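Side-chain contacts in siroheme decarboxylase (Hydrogenobacter thermophilus, PDB 4CH7), which catalyses the decarboxylation of siroheme to 12,18-didecarboxysiroheme, releasing two molecules of carbon dioxide, a step in heme d1 biosynthesis: residues 289-294 with 301-306; 231-236 with 285-290. All blocks are in the same frame, centred on the assembly; numbering follows the deposited sequence.

Contact 1: 289-294 with 301-306; sequences LLAETI and SKYALL
Residues 289-294, a piece of helix, run nearly antiparallel (164°) to the strand residues 303-306, the two short axes approaching to 10.1 Å, and A291 stands across from L305 with their CA atoms 8.1 Å apart. At that separation side chains have to bridge the space, and A291, Y303 and L305, whose CB atoms are all directed at the opposite segment, do most of it. The A291 methyl sits over the seam where the Y303 ring and the L305 fork meet; CE2 of Y303 and CD2 of L305 are themselves 4.4 Å apart there, and both lie on the same side of the methyl. A291 CB is 3.8 Å from CE2 of Y303, meeting the ring obliquely, and the same CB is 3.8 Å from CD2 of L305. The other methyl of L305, CD1, comes within 3.9 Å of A291 CB, which shows that the leucine presents both branches of its fork to the alanine. Y303 and L305 are two residues apart on an extended strand and therefore point to the same side. In Y303, CG sits between the backbone N and the carbonyl carbon (chi1 78°), and the ring extends from the strand to the helix. Its hydroxyl ends beside E292, with OH 3.8 Å from CG of that residue, a van der Waals contact with the aliphatic part of the side chain. The E292 carboxylate plane is perpendicular to the ring. Around this contact, the ring of Y303 also stacks on W239 of strand 233-239, while L305 and I294 both reach M279 of strand 275-281, placing helix 284-297 over one face of the sheet.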
# COMPACT_ATOMS: atom_id res chain seq x y z
N LEU A 289 14.69 -2.39 -22.79
CA LEU A 289 15.34 -1.23 -23.40
C LEU A 289 15.50 -0.10 -22.40
O LEU A 289 16.59 0.45 -22.23
CB LEU A 289 14.53 -0.75 -24.61
CG LEU A 289 14.97 -1.24 -26.00
CD1 LEU A 289 15.23 -2.74 -25.99
CD2 LEU A 289 13.93 -0.89 -27.05
N LEU A 290 14.40 0.25 -21.73
CA LEU A 290 14.39 1.31 -20.73
C LEU A 290 15.38 1.03 -19.60
O LEU A 290 16.09 1.94 -19.15
CB LEU A 290 12.97 1.48 -20.16
CG LEU A 290 12.80 2.36 -18.92
CD1 LEU A 290 13.30 3.77 -19.18
CD2 LEU A 290 11.34 2.38 -18.47
N ALA A 291 15.44 -0.22 -19.15
CA ALA A 291 16.37 -0.62 -18.10
C ALA A 291 17.81 -0.52 -18.58
O ALA A 291 18.68 -0.03 -17.86
CB ALA A 291 16.05 -2.03 -17.64
N GLU A 292 18.07 -1.00 -19.80
CA GLU A 292 19.40 -0.95 -20.40
C GLU A 292 19.92 0.49 -20.53
O GLU A 292 21.10 0.75 -20.32
CB GLU A 292 19.40 -1.63 -21.77
CG GLU A 292 19.30 -3.16 -21.74
CD GLU A 292 19.11 -3.76 -23.11
OE1 GLU A 292 18.75 -3.02 -24.05
OE2 GLU A 292 19.31 -4.99 -23.26
N THR A 293 19.02 1.41 -20.88
CA THR A 293 19.36 2.83 -20.99
C THR A 293 19.82 3.37 -19.64
O THR A 293 20.88 3.98 -19.54
CB THR A 293 18.15 3.65 -21.48
OG1 THR A 293 17.64 3.09 -22.70
CG2 THR A 293 18.56 5.10 -21.71
N ILE A 294 18.99 3.14 -18.62
CA ILE A 294 19.30 3.54 -17.25
C ILE A 294 20.63 2.94 -16.79
O ILE A 294 21.47 3.63 -16.22
CB ILE A 294 18.18 3.11 -16.29
CG1 ILE A 294 16.92 3.94 -16.54
CG2 ILE A 294 18.62 3.24 -14.84
CD1 ILE A 294 15.70 3.46 -15.78
N SER A 301 25.46 -1.73 -13.69
CA SER A 301 25.48 -3.04 -14.33
C SER A 301 24.82 -4.11 -13.47
O SER A 301 24.45 -5.17 -13.96
CB SER A 301 26.92 -3.45 -14.65
OG SER A 301 27.74 -3.39 -13.49
N LYS A 302 24.67 -3.82 -12.18
CA LYS A 302 24.03 -4.75 -11.26
C LYS A 302 22.55 -4.46 -11.13
O LYS A 302 22.14 -3.56 -10.39
CB LYS A 302 24.70 -4.70 -9.89
CG LYS A 302 26.20 -4.87 -9.95
CD LYS A 302 26.76 -5.17 -8.58
CE LYS A 302 28.27 -5.22 -8.60
NZ LYS A 302 28.78 -6.26 -9.53
N TYR A 303 21.74 -5.23 -11.85
CA TYR A 303 20.29 -5.09 -11.78
C TYR A 303 19.58 -6.33 -12.31
O TYR A 303 20.22 -7.22 -12.89
CB TYR A 303 19.82 -3.86 -12.56
CG TYR A 303 19.78 -4.02 -14.06
CD1 TYR A 303 20.92 -3.84 -14.83
CD2 TYR A 303 18.59 -4.34 -14.71
CE1 TYR A 303 20.88 -3.98 -16.20
CE2 TYR A 303 18.54 -4.48 -16.08
CZ TYR A 303 19.69 -4.30 -16.82
OH TYR A 303 19.64 -4.44 -18.19
N ALA A 304 18.27 -6.39 -12.11
CA ALA A 304 17.47 -7.51 -12.58
C ALA A 304 16.04 -7.05 -12.86
O ALA A 304 15.52 -6.17 -12.18
CB ALA A 304 17.46 -8.63 -11.56
N LEU A 305 15.43 -7.64 -13.88
CA LEU A 305 14.05 -7.32 -14.22
C LEU A 305 13.13 -8.47 -13.81
O LEU A 305 13.14 -9.54 -14.43
CB LEU A 305 13.91 -7.03 -15.72
CG LEU A 305 14.65 -5.79 -16.22
CD1 LEU A 305 14.41 -5.56 -17.70
CD2 LEU A 305 14.24 -4.57 -15.42
N LEU A 306 12.34 -8.24 -12.77
CA LEU A 306 11.42 -9.25 -12.28
C LEU A 306 10.02 -8.99 -12.83
O LEU A 306 9.22 -8.29 -12.21
CB LEU A 306 11.40 -9.28 -10.74
CG LEU A 306 12.62 -9.88 -10.03
CD1 LEU A 306 13.82 -8.95 -10.06
CD2 LEU A 306 12.28 -10.25 -8.60

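Contact 2: 231-236 with 285-290; sequences YVANAM and EEIKLL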
# COMPACT_ATOMS: atom_id res chain seq x y z
N TYR A 231 -0.78 -1.41 -17.30
CA TYR A 231 -0.28 -1.61 -18.65
C TYR A 231 -0.26 -3.09 -19.01
O TYR A 231 -0.68 -3.94 -18.22
CB TYR A 231 1.13 -1.02 -18.80
CG TYR A 231 1.20 0.49 -18.69
CD1 TYR A 231 0.89 1.14 -17.49
CD2 TYR A 231 1.58 1.28 -19.77
CE1 TYR A 231 0.95 2.51 -17.39
CE2 TYR A 231 1.65 2.66 -19.67
CZ TYR A 231 1.33 3.27 -18.47
OH TYR A 231 1.40 4.64 -18.36
N VAL A 232 0.22 -3.39 -20.22
CA VAL A 232 0.39 -4.77 -20.66
C VAL A 232 1.48 -5.45 -19.83
O VAL A 232 1.18 -6.19 -18.90
CB VAL A 232 0.80 -4.84 -22.15
CG1 VAL A 232 0.85 -6.28 -22.63
CG2 VAL A 232 -0.17 -4.03 -23.00
N ALA A 233 2.73 -5.18 -20.18
CA ALA A 233 3.86 -5.76 -19.46
C ALA A 233 4.23 -4.94 -18.23
O ALA A 233 4.19 -3.71 -18.26
CB ALA A 233 5.06 -5.89 -20.39
N ASN A 234 4.59 -5.63 -17.16
CA ASN A 234 5.01 -4.97 -15.93
C ASN A 234 6.20 -5.69 -15.31
O ASN A 234 6.34 -6.90 -15.44
CB ASN A 234 3.86 -4.92 -14.93
CG ASN A 234 2.71 -4.05 -15.41
OD1 ASN A 234 2.65 -2.86 -15.11
ND2 ASN A 234 1.79 -4.65 -16.16
N ALA A 235 7.06 -4.93 -14.64
CA ALA A 235 8.23 -5.51 -13.99
C ALA A 235 8.66 -4.70 -12.79
O ALA A 235 8.62 -3.46 -12.81
CB ALA A 235 9.38 -5.64 -14.97
N MSE A 236 9.05 -5.40 -11.74
CA MSE A 236 9.77 -4.79 -10.64
C MSE A 236 11.24 -4.81 -11.03
O MSE A 236 11.86 -5.88 -11.08
CB MSE A 236 9.55 -5.56 -9.34
CG MSE A 236 10.59 -5.31 -8.26
SE MSE A 236 10.24 -6.35 -6.66
CE MSE A 236 8.49 -5.63 -6.24
N GLU A 285 10.32 -6.54 -23.85
CA GLU A 285 11.51 -6.01 -24.51
C GLU A 285 11.60 -4.49 -24.39
O GLU A 285 12.69 -3.93 -24.25
CB GLU A 285 11.52 -6.42 -25.99
CG GLU A 285 12.75 -5.98 -26.76
CD GLU A 285 14.00 -6.74 -26.34
OE1 GLU A 285 13.87 -7.91 -25.94
OE2 GLU A 285 15.10 -6.16 -26.42
N GLU A 286 10.45 -3.84 -24.45
CA GLU A 286 10.37 -2.39 -24.30
C GLU A 286 10.89 -1.96 -22.93
O GLU A 286 11.63 -0.98 -22.82
CB GLU A 286 8.92 -1.93 -24.49
CG GLU A 286 8.72 -0.43 -24.31
CD GLU A 286 7.27 -0.02 -24.42
OE1 GLU A 286 6.53 -0.66 -25.19
OE2 GLU A 286 6.88 0.94 -23.73
N ILE A 287 10.50 -2.69 -21.89
CA ILE A 287 10.99 -2.44 -20.53
C ILE A 287 12.49 -2.70 -20.46
O ILE A 287 13.23 -1.93 -19.86
CB ILE A 287 10.24 -3.31 -19.50
CG1 ILE A 287 8.81 -2.80 -19.28
CG2 ILE A 287 10.98 -3.34 -18.17
CD1 ILE A 287 7.96 -3.68 -18.39
N LYS A 288 12.93 -3.79 -21.09
CA LYS A 288 14.35 -4.15 -21.15
C LYS A 288 15.18 -3.00 -21.72
O LYS A 288 16.25 -2.69 -21.20
CB LYS A 288 14.56 -5.41 -22.00
CG LYS A 288 14.25 -6.72 -21.28
CD LYS A 288 14.63 -7.92 -22.14
CE LYS A 288 14.35 -9.23 -21.43
NZ LYS A 288 14.65 -10.41 -22.29
N LEU A 289 14.69 -2.39 -22.79
CA LEU A 289 15.34 -1.23 -23.40
C LEU A 289 15.50 -0.10 -22.40
O LEU A 289 16.59 0.45 -22.23
CB LEU A 289 14.53 -0.75 -24.61
CG LEU A 289 14.97 -1.24 -26.00
CD1 LEU A 289 15.23 -2.74 -25.99
CD2 LEU A 289 13.93 -0.89 -27.05
N LEU A 290 14.40 0.25 -21.73
CA LEU A 290 14.39 1.31 -20.73
C LEU A 290 15.38 1.03 -19.60
O LEU A 290 16.09 1.94 -19.15
CB LEU A 290 12.97 1.48 -20.16
CG LEU A 290 12.80 2.36 -18.92
CD1 LEU A 290 13.30 3.77 -19.18
CD2 LEU A 290 11.34 2.38 -18.47
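I287 carries this contact from the helix side, meeting A233 and A235 of the strand chiefly with the end of its longer branch. The helix axis passes 8.9 Å from that of strand 233-236 at an angle of 41°, and the closest CA pair, A235 with I287, is 7.7 Å apart. CD1 of I287 makes the main contact and bridges the two alanine methyls, 4.2 Å from A233 CB and again 4.2 Å from A235 CB, which project from the same side of the strand. It also rests against the intervening backbone, 3.8 Å from A233 O and 4.1 Å from A235 N, while the shorter branch, CG2, borders A235 CB as well. The reach of CD1 follows from the torsions: CG1 is anti to the carbonyl carbon (chi1 -73°), and the branch then continues extended to CD1 (chi2 174°). The alternating strand directs N234 to the other side, where ND2 approaches Y231 O from above the carbonyl plane in a long hydrogen bond of 3.3 Å; the side chain of N234 lies about 11 Å from that of H93, the inferred active-site histidine. M279, L305 and F307 add further apolar contacts around I287 and A235. From strand 233-239 to strand 303-314 the order is beta-alpha-beta-beta-alpha-beta, with helix 284-297 packed on the sheet, as in the ferredoxin-like AsnC-type ligand-binding domain.

In the fold
Along the chain, strand 233-239 comes first. Contact 2 closes the long excursion of 48 residues through helix 246-254 and strands 259-264 and 275-281, ending on helix 284-297. Contact 1 then closes a short connection of six residues from the same helix to strand 303-314. The two loops follow one another, overlapping only at L289 and L290. Strands 233-239 and 303-314 are antiparallel neighbours, and the two contacts, their centres 10 Å apart, fasten one helix across both. The contacts also touch directly, through a probable hydrogen bond from M236 N to L306 O (2.9 Å) and the packing of L305 CD1 on K288 CA (3.7 Å).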